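Long-range contacts in chromosomal replication initiator protein dnaA (Aquifex aeolicus, PDB 1L8Q), which binds the chromosomal replication origin in its ATP-bound state and assembles into the complex that initiates DNA replication in the bacterium: residues F41-V46 with D139-K144; M231-F236 with Y266-V271. One frame throughout, in Å; residues are numbered along the deposited sequence.

Contact 1. Residues F41-V46 with D139-K144; sequences FIYGSV and DRHPQK. With ADP (adenosine-5'-diphosphate), chain C.
Two side chains of one strand reach the 139-144 loop through different first torsions: Phe41 sets CG anti to its backbone N (chi1 -171°) and meets Pro142, whereas Tyr43 tucks CG between N and the carbonyl carbon (chi1 68°), beside His141. The strand is the one that runs into the Walker A P-loop of the AAA+ domain. The loop follows the neighbouring parallel strand 133-138, whose end in AAA+ ATPases usually carries sensor 1. Phe41 and Pro142 meet tip to tip, with Pro142 CG over the centre of the ring, 3.7 Å from its centroid, in a CH-pi contact. Arg140 O lies in the plane of the same ring, at its edge, 3.6 Å from Phe41 CE1. Phe156 and Leu145 add to the apolar surroundings of Phe41. Tyr43 and His141 lie side by side as an offset edge-to-face pair, the imidazole edge turned to the phenol face, with centroids 5.2 Å apart and planes at 81°. His141 CD2 does the touching, 3.4 Å from Tyr43 OH. Gln143 N donates to His141 ND1 at 3.0 Å, nearly in the ring plane, which helps fix the rotation of the imidazole. Within the loop, Arg140 NH2 forms a 2.8 Å salt bridge with Asp139 OD2, on the syn side of the carboxylate but tilted out of its plane. At the nucleotide end, Gly44 O accepts a hydrogen bond from the ATP-binding Lys50 NZ and also faces Asp139 CA at 3.3 Å in a CA-H...O contact.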
ATOM      1  N   PHE A  41     -17.734   1.544   4.604  1.00 21.77           N
ATOM      2  CA  PHE A  41     -16.751   1.575   3.526  1.00 21.34           C
ATOM      3  C   PHE A  41     -15.467   2.139   4.086  1.00 21.82           C
ATOM      4  O   PHE A  41     -15.377   3.341   4.335  1.00 22.38           O
ATOM      5  CB  PHE A  41     -17.254   2.479   2.407  1.00 21.09           C
ATOM      6  CG  PHE A  41     -16.443   2.427   1.168  1.00 19.57           C
ATOM      7  CD1 PHE A  41     -15.205   3.052   1.101  1.00 19.18           C
ATOM      8  CD2 PHE A  41     -16.932   1.787   0.037  1.00 19.17           C
ATOM      9  CE1 PHE A  41     -14.451   3.012  -0.071  1.00 18.50           C
ATOM     10  CE2 PHE A  41     -16.195   1.756  -1.147  1.00 18.13           C
ATOM     11  CZ  PHE A  41     -14.958   2.369  -1.201  1.00 18.54           C
ATOM     12  N   ILE A  42     -14.479   1.275   4.304  1.00 21.68           N
ATOM     13  CA  ILE A  42     -13.201   1.703   4.840  1.00 21.68           C
ATOM     14  C   ILE A  42     -12.182   1.949   3.734  1.00 21.59           C
ATOM     15  O   ILE A  42     -12.037   1.139   2.841  1.00 21.59           O
ATOM     16  CB  ILE A  42     -12.656   0.631   5.774  1.00 21.94           C
ATOM     17  CG1 ILE A  42     -13.574   0.444   6.973  1.00 22.69           C
ATOM     18  CG2 ILE A  42     -11.241   0.988   6.241  1.00 21.33           C
ATOM     19  CD1 ILE A  42     -13.348  -0.898   7.672  1.00 24.80           C
ATOM     20  N   TYR A  43     -11.462   3.064   3.803  1.00 21.72           N
ATOM     21  CA  TYR A  43     -10.429   3.340   2.810  1.00 21.10           C
ATOM     22  C   TYR A  43      -9.143   3.934   3.404  1.00 22.09           C
ATOM     23  O   TYR A  43      -9.157   4.661   4.405  1.00 21.27           O
ATOM     24  CB  TYR A  43     -10.958   4.218   1.688  1.00 20.25           C
ATOM     25  CG  TYR A  43     -11.276   5.611   2.113  1.00 18.34           C
ATOM     26  CD1 TYR A  43     -10.397   6.661   1.851  1.00 17.75           C
ATOM     27  CD2 TYR A  43     -12.445   5.887   2.779  1.00 18.00           C
ATOM     28  CE1 TYR A  43     -10.685   7.939   2.240  1.00 16.82           C
ATOM     29  CE2 TYR A  43     -12.757   7.158   3.165  1.00 18.47           C
ATOM     30  CZ  TYR A  43     -11.872   8.191   2.890  1.00 19.21           C
ATOM     31  OH  TYR A  43     -12.191   9.473   3.275  1.00 20.58           O
ATOM     32  N   GLY A  44      -8.033   3.601   2.766  1.00 23.01           N
ATOM     33  CA  GLY A  44      -6.736   4.050   3.198  1.00 24.35           C
ATOM     34  C   GLY A  44      -5.659   3.430   2.343  1.00 25.56           C
ATOM     35  O   GLY A  44      -5.899   2.485   1.577  1.00 25.70           O
ATOM     36  N   SER A  45      -4.454   3.936   2.485  1.00 26.54           N
ATOM     37  CA  SER A  45      -3.359   3.464   1.665  1.00 27.80           C
ATOM     38  C   SER A  45      -2.888   2.083   2.118  1.00 28.19           C
ATOM     39  O   SER A  45      -3.290   1.592   3.177  1.00 28.97           O
ATOM     40  CB  SER A  45      -2.213   4.448   1.759  1.00 27.61           C
ATOM     41  OG  SER A  45      -1.650   4.372   3.047  1.00 29.02           O
ATOM     42  N   VAL A  46      -2.013   1.477   1.333  1.00 28.27           N
ATOM     43  CA  VAL A  46      -1.509   0.145   1.634  1.00 29.02           C
ATOM     44  C   VAL A  46      -0.912  -0.023   3.034  1.00 28.58           C
ATOM     45  O   VAL A  46      -0.174   0.826   3.515  1.00 28.98           O
ATOM     46  CB  VAL A  46      -0.454  -0.320   0.569  1.00 29.48           C
ATOM     47  CG1 VAL A  46       0.188  -1.598   0.995  1.00 30.03           C
ATOM     48  CG2 VAL A  46      -1.132  -0.543  -0.786  1.00 31.14           C
ATOM     49  N   ASP A 139      -8.738   1.253  -1.457  1.00 21.44           N
ATOM     50  CA  ASP A 139      -7.543   2.035  -1.256  1.00 21.79           C
ATOM     51  C   ASP A 139      -7.856   3.481  -1.552  1.00 22.07           C
ATOM     52  O   ASP A 139      -6.995   4.336  -1.467  1.00 22.76           O
ATOM     53  CB  ASP A 139      -6.376   1.536  -2.141  1.00 21.19           C
ATOM     54  CG  ASP A 139      -6.617   1.783  -3.613  1.00 21.75           C
ATOM     55  OD1 ASP A 139      -7.788   1.943  -4.005  1.00 20.87           O
ATOM     56  OD2 ASP A 139      -5.707   1.837  -4.461  1.00 23.94           O
ATOM     57  N   ARG A 140      -9.086   3.762  -1.931  1.00 22.30           N
ATOM     58  CA  ARG A 140      -9.436   5.131  -2.253  1.00 22.40           C
ATOM     59  C   ARG A 140     -10.898   5.383  -1.980  1.00 22.03           C
ATOM     60  O   ARG A 140     -11.700   4.455  -1.944  1.00 22.38           O
ATOM     61  CB  ARG A 140      -9.090   5.440  -3.708  1.00 22.54           C
ATOM     62  CG  ARG A 140      -9.912   4.674  -4.707  1.00 23.71           C
ATOM     63  CD  ARG A 140      -9.276   4.578  -6.056  1.00 26.83           C
ATOM     64  NE  ARG A 140      -7.896   4.124  -5.953  1.00 30.08           N
ATOM     65  CZ  ARG A 140      -7.106   3.876  -6.990  1.00 31.99           C
ATOM     66  NH1 ARG A 140      -7.552   4.037  -8.229  1.00 32.90           N
ATOM     67  NH2 ARG A 140      -5.864   3.465  -6.786  1.00 32.88           N
ATOM     68  N   HIS A 141     -11.222   6.648  -1.767  1.00 21.52           N
ATOM     69  CA  HIS A 141     -12.583   7.111  -1.509  1.00 21.40           C
ATOM     70  C   HIS A 141     -13.485   6.737  -2.679  1.00 21.02           C
ATOM     71  O   HIS A 141     -13.034   6.722  -3.805  1.00 21.45           O
ATOM     72  CB  HIS A 141     -12.535   8.645  -1.362  1.00 21.49           C
ATOM     73  CG  HIS A 141     -13.781   9.249  -0.809  1.00 21.02           C
ATOM     74  ND1 HIS A 141     -14.889   9.512  -1.587  1.00 19.07           N
ATOM     75  CD2 HIS A 141     -14.090   9.652   0.447  1.00 19.37           C
ATOM     76  CE1 HIS A 141     -15.836  10.030  -0.825  1.00 20.92           C
ATOM     77  NE2 HIS A 141     -15.376  10.123   0.413  1.00 19.45           N
ATOM     78  N   PRO A 142     -14.745   6.422  -2.430  1.00 21.07           N
ATOM     79  CA  PRO A 142     -15.671   6.107  -3.534  1.00 21.41           C
ATOM     80  C   PRO A 142     -15.629   7.152  -4.657  1.00 21.98           C
ATOM     81  O   PRO A 142     -15.639   6.761  -5.820  1.00 23.01           O
ATOM     82  CB  PRO A 142     -17.027   6.077  -2.856  1.00 20.98           C
ATOM     83  CG  PRO A 142     -16.696   5.646  -1.433  1.00 21.28           C
ATOM     84  CD  PRO A 142     -15.378   6.285  -1.109  1.00 20.62           C
ATOM     85  N   GLN A 143     -15.548   8.436  -4.326  1.00 22.09           N
ATOM     86  CA  GLN A 143     -15.504   9.486  -5.344  1.00 23.21           C
ATOM     87  C   GLN A 143     -14.319   9.324  -6.289  1.00 23.50           C
ATOM     88  O   GLN A 143     -14.229  10.015  -7.283  1.00 22.98           O
ATOM     89  CB  GLN A 143     -15.432  10.898  -4.700  1.00 23.71           C
ATOM     90  CG  GLN A 143     -16.759  11.428  -4.102  1.00 25.09           C
ATOM     91  CD  GLN A 143     -17.923  11.408  -5.111  1.00 27.18           C
ATOM     92  OE1 GLN A 143     -18.013  12.297  -5.978  1.00 28.37           O
ATOM     93  NE2 GLN A 143     -18.814  10.401  -4.994  1.00 22.62           N
ATOM     94  N   LYS A 144     -13.395   8.429  -5.956  1.00 24.28           N
ATOM     95  CA  LYS A 144     -12.219   8.229  -6.781  1.00 25.38           C
ATOM     96  C   LYS A 144     -12.251   6.887  -7.473  1.00 26.13           C
ATOM     97  O   LYS A 144     -11.311   6.519  -8.178  1.00 26.12           O
ATOM     98  CB  LYS A 144     -10.959   8.360  -5.953  1.00 25.60           C
ATOM     99  CG  LYS A 144     -10.830   9.710  -5.269  1.00 28.30           C
ATOM    100  CD  LYS A 144      -9.389  10.184  -5.225  1.00 31.70           C
ATOM    101  CE  LYS A 144      -9.220  11.353  -4.262  1.00 35.84           C
ATOM    102  NZ  LYS A 144      -8.923  10.912  -2.860  1.00 37.41           N
TER
HETATM  103  PB  ADP C 400      -4.007  -3.148   4.211  1.00 22.20           P
HETATM  104  O1B ADP C 400      -5.081  -4.237   4.066  1.00 19.51           O
HETATM  105  O2B ADP C 400      -4.548  -1.779   4.502  1.00 21.62           O
HETATM  106  O3B ADP C 400      -2.965  -3.191   3.138  1.00 20.55           O
HETATM  107  PA  ADP C 400      -3.430  -4.926   6.216  1.00 22.36           P
HETATM  108  O1A ADP C 400      -4.772  -5.027   6.917  1.00 23.39           O
HETATM  109  O2A ADP C 400      -3.243  -5.978   5.136  1.00 20.72           O
HETATM  110  O3A ADP C 400      -3.237  -3.494   5.546  1.00 20.41           O
HETATM  111  O5' ADP C 400      -2.258  -4.972   7.292  1.00 21.50           O
HETATM  112  C5' ADP C 400      -0.902  -4.982   6.884  1.00 21.08           C
HETATM  113  C4' ADP C 400      -0.136  -5.610   8.021  1.00 20.95           C
HETATM  114  O4' ADP C 400       0.011  -4.668   9.103  1.00 20.73           O
HETATM  115  C3' ADP C 400      -0.931  -6.770   8.580  1.00 20.11           C
HETATM  116  O3' ADP C 400       0.037  -7.706   9.032  1.00 24.08           O
HETATM  117  C2' ADP C 400      -1.657  -6.153   9.754  1.00 19.34           C
HETATM  118  O2' ADP C 400      -2.053  -7.047  10.780  1.00 14.03           O
HETATM  119  C1' ADP C 400      -0.670  -5.141  10.268  1.00 20.09           C
HETATM  120  N9  ADP C 400      -1.447  -4.059  10.887  1.00 23.14           N
HETATM  121  C8  ADP C 400      -2.106  -3.070  10.240  1.00 23.98           C
HETATM  122  N7  ADP C 400      -2.721  -2.246  11.141  1.00 25.13           N
HETATM  123  C5  ADP C 400      -2.471  -2.724  12.365  1.00 24.21           C
HETATM  124  C6  ADP C 400      -2.818  -2.344  13.742  1.00 23.56           C
HETATM  125  N6  ADP C 400      -3.576  -1.266  13.999  1.00 23.63           N
HETATM  126  N1  ADP C 400      -2.356  -3.104  14.740  1.00 25.50           N
HETATM  127  C2  ADP C 400      -1.586  -4.188  14.514  1.00 24.49           C
HETATM  128  N3  ADP C 400      -1.232  -4.584  13.278  1.00 24.82           N
HETATM  129  C4  ADP C 400      -1.637  -3.912  12.196  1.00 24.18           C

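Contact 2. Residues M231-F236 with Y266-V271; sequences MQIVEF and YLCRKV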
HETATM    1  N   MSE A 231      26.392   8.696  -3.804  1.00 51.89           N
HETATM    2  CA  MSE A 231      27.130   9.936  -3.886  1.00 53.27           C
HETATM    3  C   MSE A 231      28.165   9.808  -4.994  1.00 53.37           C
HETATM    4  O   MSE A 231      28.440  10.771  -5.722  1.00 53.45           O
HETATM    5  CB  MSE A 231      27.789  10.257  -2.541  1.00 53.82           C
HETATM    6  CG  MSE A 231      28.516  11.595  -2.476  1.00 57.19           C
HETATM    7 SE   MSE A 231      27.337  13.167  -2.571  1.00 66.00          SE
HETATM    8  CE  MSE A 231      25.621  12.312  -1.978  1.00 61.73           C
ATOM      9  N   GLN A 232      28.721   8.609  -5.135  1.00 53.53           N
ATOM     10  CA  GLN A 232      29.686   8.343  -6.189  1.00 53.56           C
ATOM     11  C   GLN A 232      29.028   8.572  -7.539  1.00 53.76           C
ATOM     12  O   GLN A 232      29.659   9.074  -8.462  1.00 53.84           O
ATOM     13  CB  GLN A 232      30.211   6.914  -6.101  1.00 53.67           C
ATOM     14  CG  GLN A 232      31.426   6.730  -5.213  1.00 53.33           C
ATOM     15  CD  GLN A 232      31.967   5.308  -5.272  1.00 55.32           C
ATOM     16  OE1 GLN A 232      31.563   4.448  -4.484  1.00 57.23           O
ATOM     17  NE2 GLN A 232      32.865   5.052  -6.215  1.00 55.37           N
ATOM     18  N   ILE A 233      27.752   8.214  -7.649  1.00 54.07           N
ATOM     19  CA  ILE A 233      27.030   8.426  -8.894  1.00 54.58           C
ATOM     20  C   ILE A 233      26.847   9.918  -9.168  1.00 55.24           C
ATOM     21  O   ILE A 233      26.932  10.364 -10.310  1.00 55.30           O
ATOM     22  CB  ILE A 233      25.693   7.677  -8.891  1.00 54.41           C
ATOM     23  CG1 ILE A 233      25.928   6.207  -9.248  1.00 53.86           C
ATOM     24  CG2 ILE A 233      24.739   8.299  -9.881  1.00 54.41           C
ATOM     25  CD1 ILE A 233      24.700   5.364  -9.205  1.00 52.51           C
ATOM     26  N   VAL A 234      26.631  10.693  -8.111  1.00 55.99           N
ATOM     27  CA  VAL A 234      26.507  12.125  -8.260  1.00 56.72           C
ATOM     28  C   VAL A 234      27.836  12.706  -8.724  1.00 57.42           C
ATOM     29  O   VAL A 234      27.873  13.498  -9.664  1.00 57.29           O
ATOM     30  CB  VAL A 234      26.026  12.803  -6.969  1.00 56.71           C
ATOM     31  CG1 VAL A 234      26.107  14.326  -7.102  1.00 56.99           C
ATOM     32  CG2 VAL A 234      24.598  12.376  -6.657  1.00 56.34           C
ATOM     33  N   GLU A 235      28.928  12.297  -8.082  1.00 58.35           N
ATOM     34  CA  GLU A 235      30.259  12.712  -8.514  1.00 59.47           C
ATOM     35  C   GLU A 235      30.419  12.389  -9.996  1.00 60.21           C
ATOM     36  O   GLU A 235      30.995  13.164 -10.753  1.00 60.10           O
ATOM     37  CB  GLU A 235      31.350  11.960  -7.750  1.00 59.53           C
ATOM     38  CG  GLU A 235      31.551  12.375  -6.307  1.00 60.57           C
ATOM     39  CD  GLU A 235      32.547  11.477  -5.576  1.00 61.73           C
ATOM     40  OE1 GLU A 235      32.913  10.402  -6.121  1.00 61.72           O
ATOM     41  OE2 GLU A 235      32.963  11.847  -4.455  1.00 61.34           O
ATOM     42  N   PHE A 236      29.915  11.227 -10.399  1.00 61.11           N
ATOM     43  CA  PHE A 236      30.062  10.783 -11.777  1.00 62.01           C
ATOM     44  C   PHE A 236      29.346  11.698 -12.755  1.00 62.95           C
ATOM     45  O   PHE A 236      29.966  12.250 -13.658  1.00 63.14           O
ATOM     46  CB  PHE A 236      29.575   9.352 -11.940  1.00 61.69           C
ATOM     47  CG  PHE A 236      29.663   8.855 -13.333  1.00 61.10           C
ATOM     48  CD1 PHE A 236      30.888   8.548 -13.890  1.00 60.39           C
ATOM     49  CD2 PHE A 236      28.521   8.705 -14.101  1.00 60.48           C
ATOM     50  CE1 PHE A 236      30.977   8.102 -15.181  1.00 60.39           C
ATOM     51  CE2 PHE A 236      28.602   8.254 -15.391  1.00 60.59           C
ATOM     52  CZ  PHE A 236      29.836   7.955 -15.937  1.00 60.74           C
ATOM     53  N   TYR A 266      18.003   9.086 -12.069  1.00 62.06           N
ATOM     54  CA  TYR A 266      17.782   7.932 -12.934  1.00 60.43           C
ATOM     55  C   TYR A 266      18.861   6.881 -12.722  1.00 59.14           C
ATOM     56  O   TYR A 266      18.571   5.689 -12.609  1.00 59.13           O
ATOM     57  CB  TYR A 266      17.737   8.354 -14.408  1.00 60.38           C
ATOM     58  CG  TYR A 266      17.454   7.213 -15.351  1.00 59.96           C
ATOM     59  CD1 TYR A 266      16.146   6.844 -15.655  1.00 60.19           C
ATOM     60  CD2 TYR A 266      18.493   6.498 -15.936  1.00 59.28           C
ATOM     61  CE1 TYR A 266      15.882   5.796 -16.521  1.00 60.85           C
ATOM     62  CE2 TYR A 266      18.242   5.451 -16.792  1.00 60.16           C
ATOM     63  CZ  TYR A 266      16.938   5.103 -17.088  1.00 61.04           C
ATOM     64  OH  TYR A 266      16.688   4.055 -17.943  1.00 61.39           O
ATOM     65  N   LEU A 267      20.105   7.326 -12.658  1.00 57.57           N
ATOM     66  CA  LEU A 267      21.212   6.407 -12.462  1.00 56.28           C
ATOM     67  C   LEU A 267      21.171   5.755 -11.073  1.00 55.61           C
ATOM     68  O   LEU A 267      21.492   4.570 -10.921  1.00 55.33           O
ATOM     69  CB  LEU A 267      22.545   7.111 -12.702  1.00 56.13           C
ATOM     70  CG  LEU A 267      22.774   7.583 -14.139  1.00 55.46           C
ATOM     71  CD1 LEU A 267      24.251   7.742 -14.421  1.00 55.05           C
ATOM     72  CD2 LEU A 267      22.163   6.606 -15.111  1.00 55.23           C
ATOM     73  N   CYS A 268      20.777   6.532 -10.067  1.00 54.61           N
ATOM     74  CA  CYS A 268      20.654   6.010  -8.713  1.00 53.42           C
ATOM     75  C   CYS A 268      19.563   4.976  -8.712  1.00 52.99           C
ATOM     76  O   CYS A 268      19.702   3.911  -8.109  1.00 53.09           O
ATOM     77  CB  CYS A 268      20.303   7.121  -7.728  1.00 53.54           C
ATOM     78  SG  CYS A 268      21.716   8.061  -7.104  1.00 52.30           S
ATOM     79  N   ARG A 269      18.476   5.282  -9.403  1.00 52.07           N
ATOM     80  CA  ARG A 269      17.359   4.359  -9.479  1.00 51.68           C
ATOM     81  C   ARG A 269      17.719   3.129 -10.292  1.00 51.27           C
ATOM     82  O   ARG A 269      17.571   2.013  -9.829  1.00 51.22           O
ATOM     83  CB  ARG A 269      16.117   5.045 -10.076  1.00 51.57           C
ATOM     84  CG  ARG A 269      14.876   4.165 -10.133  1.00 51.11           C
ATOM     85  CD  ARG A 269      14.436   3.591  -8.791  1.00 50.44           C
ATOM     86  NE  ARG A 269      13.005   3.315  -8.781  1.00 51.49           N
ATOM     87  CZ  ARG A 269      12.387   2.566  -7.879  1.00 52.08           C
ATOM     88  NH1 ARG A 269      13.073   1.998  -6.892  1.00 52.68           N
ATOM     89  NH2 ARG A 269      11.074   2.383  -7.964  1.00 51.47           N
ATOM     90  N   LYS A 270      18.237   3.336 -11.493  1.00 50.88           N
ATOM     91  CA  LYS A 270      18.443   2.215 -12.401  1.00 50.60           C
ATOM     92  C   LYS A 270      19.743   1.436 -12.192  1.00 49.97           C
ATOM     93  O   LYS A 270      19.782   0.214 -12.390  1.00 49.64           O
ATOM     94  CB  LYS A 270      18.297   2.673 -13.856  1.00 50.48           C
ATOM     95  CG  LYS A 270      16.900   3.204 -14.191  1.00 51.49           C
ATOM     96  CD  LYS A 270      15.828   2.126 -13.989  1.00 53.75           C
ATOM     97  CE  LYS A 270      14.549   2.461 -14.748  1.00 54.94           C
ATOM     98  NZ  LYS A 270      13.717   1.246 -14.981  1.00 56.36           N
ATOM     99  N   VAL A 271      20.799   2.133 -11.789  1.00 49.14           N
ATOM    100  CA  VAL A 271      22.092   1.486 -11.631  1.00 49.19           C
ATOM    101  C   VAL A 271      22.338   0.885 -10.238  1.00 49.45           C
ATOM    102  O   VAL A 271      22.892  -0.193 -10.122  1.00 48.66           O
ATOM    103  CB  VAL A 271      23.245   2.424 -12.018  1.00 49.36           C
ATOM    104  CG1 VAL A 271      24.575   1.807 -11.654  1.00 48.69           C
ATOM    105  CG2 VAL A 271      23.191   2.737 -13.509  1.00 48.79           C
TER
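Ile233 carries most of the aliphatic packing between helices 216-241 and 258-272, both in domain IV, which carries the helix-turn-helix and probably binds double-stranded DNA. With CG2 anti to its backbone N, it places that methyl 3.8 Å from Leu267 CB and next to Cys268, while the other branch runs on to the terminal CD1. This end methyl lies 4.3 Å from Val271 CG1. The aliphatic-aromatic contact is looser: Leu267 CD1 sits at the edge of the Phe236 ring, near its plane, 4.4 Å from Phe236 CD2. Sulfur enters once, where Cys268 SG stands 4.1 Å from Ile233 CG2. Backbone is touched too, since Ile233 CD1 comes 3.7 Å from Leu267 O, a carbonyl already occupied within its helix by Val271 N. The short axes approach to 9.7 Å at 131° between their directions, and the CA atoms come nearest at Ile233 and Cys268. An alanine in place of Ile233 would probably open a gap beside Leu267 CB, Cys268 SG and Val271 CG1, leaving them without the methyls that now pack on them. Ile323 of helix 308-323 also packs on Ile233, and Phe283 touches Cys268. Every side chain that touches across this contact is nonpolar or a thiol, and none hydrogen-bonds to the other helix; the two helices therefore probably hold together here by fit of shape and burial of apolar surface.

Contact 1 closes before contact 2 opens along the chain, and the two share no helix or strand. Contact 1 belongs to domain III, the AAA+ region, where it joins strand 40-43, which lies between 133-138 and the outermost strand 160-163 of the parallel sheet, to the loop after strand 133-138. Contact 2 is all-helical and belongs to domain IV. Their centres lie 36 Å apart and their nearest atoms about 14 Å apart, without touching. Helix 216-241, which provides one side of contact 2, starts where domain IV begins and thus follows directly on the AAA+ region. The nucleotide site and the probable double-stranded DNA-binding domain are thus packed separately, consistent with a domain IV flexibly joined to the ATPase.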